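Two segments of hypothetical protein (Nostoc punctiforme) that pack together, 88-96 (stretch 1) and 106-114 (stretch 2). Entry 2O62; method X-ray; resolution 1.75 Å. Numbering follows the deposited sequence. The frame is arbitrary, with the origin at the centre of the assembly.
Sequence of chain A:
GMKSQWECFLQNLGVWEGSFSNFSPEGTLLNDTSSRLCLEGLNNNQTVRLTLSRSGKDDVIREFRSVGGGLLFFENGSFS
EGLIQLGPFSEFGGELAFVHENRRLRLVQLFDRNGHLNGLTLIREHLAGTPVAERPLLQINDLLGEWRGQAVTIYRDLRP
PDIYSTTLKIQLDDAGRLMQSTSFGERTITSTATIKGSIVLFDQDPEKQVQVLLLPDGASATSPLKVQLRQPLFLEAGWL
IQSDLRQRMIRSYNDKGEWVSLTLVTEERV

Stretch 1, residues 88-96: PFSEFGGEL
Stretch 2 106-114: RLVQLFDRN

Residues 93-96 and 106-111 form neighbouring antiparallel strands, their axes 4.6 Å apart at closest approach and their directions 173° apart. Leu96 pairs with Leu107 (CA-CA 5.2 Å) and Gly94 with Gln109 (CA-CA 5.6 Å) as hydrogen-bonded pairs; Glu95-Val108 (CA-CA 4.2 Å) and Gly93-Leu110 (CA-CA 4.6 Å) are the non-hydrogen-bonded pairs between and beyond them. Leu96 N donates to Leu107 O (2.9 Å) and Leu107 N to Leu96 O (2.8 Å); Gly94 N donates to Gln109 O and Gln109 N to Gly94 O, both at 3.0 Å. Phe111 N to Phe92 O (3.1 Å) extends the ladder beyond the first strand. Glu95 (phi/psi -123/135) and Val108 (-104/130) are regular β, whereas Gly93 (150/-171) and Gly94 (141/-178) adopt angles that call for glycine. At Gly93 a CB would also clash with Gln109 O, which lies 3.0 Å from Gly93 CA.

Glu95 and Val108 share one sheet face, with Glu95 CB 4.1 Å from Val108 CG2; Leu96, Leu107 and Gln109 occupy the other. Glu95 extends (chi1 t, chi2 t) to Arg106 (chi1 m, chi2 t, chi3 m), where Arg106 NH1 donates to Glu95 OE2 at 2.8 Å. The carboxylate oxygen lies near the guanidinium plane, giving a directional salt bridge.

At the other end, Phe92 (chi1 t, chi2 52°) meets Phe111 (chi1 m, chi2 71°) obliquely: centroids are 4.9 Å apart, planes are inclined by 50°, and Phe92 CD2 sits over one face of the Phe111 ring, 3.5 Å from Phe111 CE1. Glu91 (chi1 m, chi2 t) places OE2 over the Arg113 guanidinium face, 4.1 Å from Arg113 NE, so the attraction is purely electrostatic. Extended Arg113 (chi1 m, chi2 t, chi3 t) reaches the loop through two waters, which accept from Arg113 NH1 and donate to Pro88 O and Phe89 O. A third water links Phe92 N to Asp112 O.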

# COMPACT_ATOMS: atom_id res chain seq x y z
N PRO A 88 11.16 -8.49 18.82
CA PRO A 88 12.62 -8.25 18.79
C PRO A 88 13.35 -8.56 17.47
O PRO A 88 14.20 -7.77 17.02
CB PRO A 88 13.14 -9.15 19.89
CG PRO A 88 12.05 -9.19 20.87
CD PRO A 88 10.75 -9.12 20.08
N PHE A 89 13.01 -9.69 16.86
CA PHE A 89 13.61 -10.09 15.58
C PHE A 89 12.73 -9.93 14.37
O PHE A 89 13.18 -10.14 13.24
CB PHE A 89 14.02 -11.54 15.70
CG PHE A 89 15.15 -11.73 16.60
CD1 PHE A 89 16.45 -11.57 16.13
CD2 PHE A 89 14.96 -12.04 17.94
CE1 PHE A 89 17.50 -11.72 16.97
CE2 PHE A 89 16.03 -12.20 18.79
CZ PHE A 89 17.31 -12.06 18.31
N SER A 90 11.48 -9.54 14.59
CA SER A 90 10.51 -9.40 13.51
C SER A 90 10.44 -7.96 13.16
O SER A 90 9.74 -7.23 13.84
CB SER A 90 9.12 -9.84 13.94
OG SER A 90 9.06 -11.25 14.11
N GLU A 91 11.12 -7.57 12.07
CA GLU A 91 11.11 -6.18 11.60
C GLU A 91 9.74 -5.74 11.10
O GLU A 91 8.94 -6.53 10.65
CB GLU A 91 12.12 -5.99 10.46
CG GLU A 91 13.57 -6.12 10.89
CD GLU A 91 14.56 -6.29 9.73
OE1 GLU A 91 14.18 -6.64 8.59
OE2 GLU A 91 15.76 -6.08 10.01
N PHE A 92 9.51 -4.44 11.12
CA PHE A 92 8.30 -3.87 10.54
C PHE A 92 8.44 -3.85 9.00
O PHE A 92 9.54 -3.90 8.44
CB PHE A 92 8.09 -2.46 11.06
CG PHE A 92 6.75 -1.85 10.71
CD1 PHE A 92 5.57 -2.54 11.00
CD2 PHE A 92 6.69 -0.59 10.19
CE1 PHE A 92 4.37 -1.97 10.72
CE2 PHE A 92 5.49 0.01 9.92
CZ PHE A 92 4.33 -0.70 10.17
N GLY A 93 7.30 -3.83 8.34
CA GLY A 93 7.23 -3.89 6.89
C GLY A 93 5.95 -4.56 6.44
O GLY A 93 5.06 -4.80 7.25
N GLY A 94 5.86 -4.85 5.14
CA GLY A 94 4.71 -5.56 4.62
C GLY A 94 4.34 -4.96 3.26
O GLY A 94 4.99 -4.03 2.79
N GLU A 95 3.28 -5.48 2.66
CA GLU A 95 2.90 -5.14 1.29
C GLU A 95 1.48 -4.59 1.25
O GLU A 95 0.58 -5.17 1.86
CB GLU A 95 2.96 -6.40 0.45
CG GLU A 95 2.50 -6.22 -1.00
CD GLU A 95 2.50 -7.52 -1.79
OE1 GLU A 95 2.79 -8.58 -1.21
OE2 GLU A 95 2.18 -7.49 -2.98
N LEU A 96 1.30 -3.51 0.51
CA LEU A 96 -0.02 -3.02 0.15
C LEU A 96 -0.19 -3.19 -1.35
O LEU A 96 0.58 -2.66 -2.13
CB LEU A 96 -0.12 -1.54 0.55
CG LEU A 96 0.21 -1.37 2.07
CD1 LEU A 96 0.68 -0.04 2.37
CD2 LEU A 96 -0.89 -1.71 2.94
N ARG A 106 1.68 -2.74 -6.41
CA ARG A 106 1.95 -3.40 -5.14
C ARG A 106 3.20 -2.79 -4.54
O ARG A 106 4.22 -2.68 -5.23
CB ARG A 106 2.10 -4.88 -5.29
CG ARG A 106 1.00 -5.45 -6.06
CD ARG A 106 0.93 -6.96 -6.02
NE ARG A 106 1.85 -7.64 -6.92
CZ ARG A 106 2.73 -8.57 -6.56
NH1 ARG A 106 2.91 -8.92 -5.29
NH2 ARG A 106 3.43 -9.21 -7.48
N LEU A 107 3.08 -2.31 -3.32
CA LEU A 107 4.18 -1.63 -2.67
C LEU A 107 4.58 -2.36 -1.40
O LEU A 107 3.78 -2.52 -0.49
CB LEU A 107 3.80 -0.15 -2.39
CG LEU A 107 4.94 0.83 -2.03
CD1 LEU A 107 4.64 2.22 -2.52
CD2 LEU A 107 5.14 0.91 -0.55
N VAL A 108 5.85 -2.77 -1.34
CA VAL A 108 6.46 -3.34 -0.17
C VAL A 108 7.38 -2.32 0.54
O VAL A 108 8.23 -1.66 -0.10
CB VAL A 108 7.29 -4.58 -0.54
CG1 VAL A 108 7.80 -5.25 0.68
CG2 VAL A 108 6.48 -5.52 -1.37
N GLN A 109 7.18 -2.19 1.85
CA GLN A 109 8.06 -1.45 2.73
C GLN A 109 8.84 -2.38 3.62
O GLN A 109 8.29 -3.37 4.13
CB GLN A 109 7.28 -0.48 3.62
CG GLN A 109 6.44 0.57 2.86
CD GLN A 109 5.95 1.72 3.72
OE1 GLN A 109 6.67 2.20 4.62
NE2 GLN A 109 4.75 2.20 3.41
N LEU A 110 10.10 -2.04 3.83
CA LEU A 110 11.05 -2.86 4.57
C LEU A 110 11.79 -1.98 5.55
O LEU A 110 12.37 -0.96 5.16
CB LEU A 110 12.04 -3.52 3.61
CG LEU A 110 11.45 -4.41 2.54
CD1 LEU A 110 12.53 -4.81 1.59
CD2 LEU A 110 10.78 -5.67 3.13
N PHE A 111 11.71 -2.33 6.84
CA PHE A 111 12.36 -1.61 7.92
C PHE A 111 13.50 -2.43 8.49
O PHE A 111 13.44 -3.67 8.53
CB PHE A 111 11.35 -1.24 9.03
CG PHE A 111 10.30 -0.23 8.58
CD1 PHE A 111 9.30 -0.58 7.69
CD2 PHE A 111 10.37 1.11 9.01
CE1 PHE A 111 8.34 0.33 7.25
CE2 PHE A 111 9.41 2.02 8.55
CZ PHE A 111 8.41 1.62 7.68
N ASP A 112 14.50 -1.72 8.98
CA ASP A 112 15.67 -2.33 9.56
C ASP A 112 15.51 -2.66 11.04
O ASP A 112 14.42 -2.53 11.61
CB ASP A 112 16.92 -1.48 9.26
CG ASP A 112 16.96 -0.18 10.00
OD1 ASP A 112 16.35 -0.08 11.06
OD2 ASP A 112 17.65 0.74 9.50
N ARG A 113 16.58 -3.11 11.67
CA ARG A 113 16.49 -3.52 13.06
C ARG A 113 16.34 -2.38 14.04
O ARG A 113 15.96 -2.62 15.17
CB ARG A 113 17.70 -4.37 13.43
CG ARG A 113 17.72 -5.66 12.67
CD ARG A 113 18.88 -6.50 13.05
NE ARG A 113 19.07 -7.51 12.04
CZ ARG A 113 18.36 -8.63 11.96
NH1 ARG A 113 17.39 -8.89 12.84
NH2 ARG A 113 18.59 -9.47 11.00
N ASN A 114 16.68 -1.16 13.61
CA ASN A 114 16.54 0.03 14.43
C ASN A 114 15.20 0.71 14.19
O ASN A 114 14.95 1.83 14.68
CB ASN A 114 17.67 1.00 14.17
CG ASN A 114 19.04 0.40 14.45
OD1 ASN A 114 19.94 0.45 13.60
ND2 ASN A 114 19.21 -0.20 15.61
O HOH W 1 16.48 -7.38 15.13
O HOH W 2 15.52 -10.76 12.34
O HOH W 3 11.64 -2.61 12.08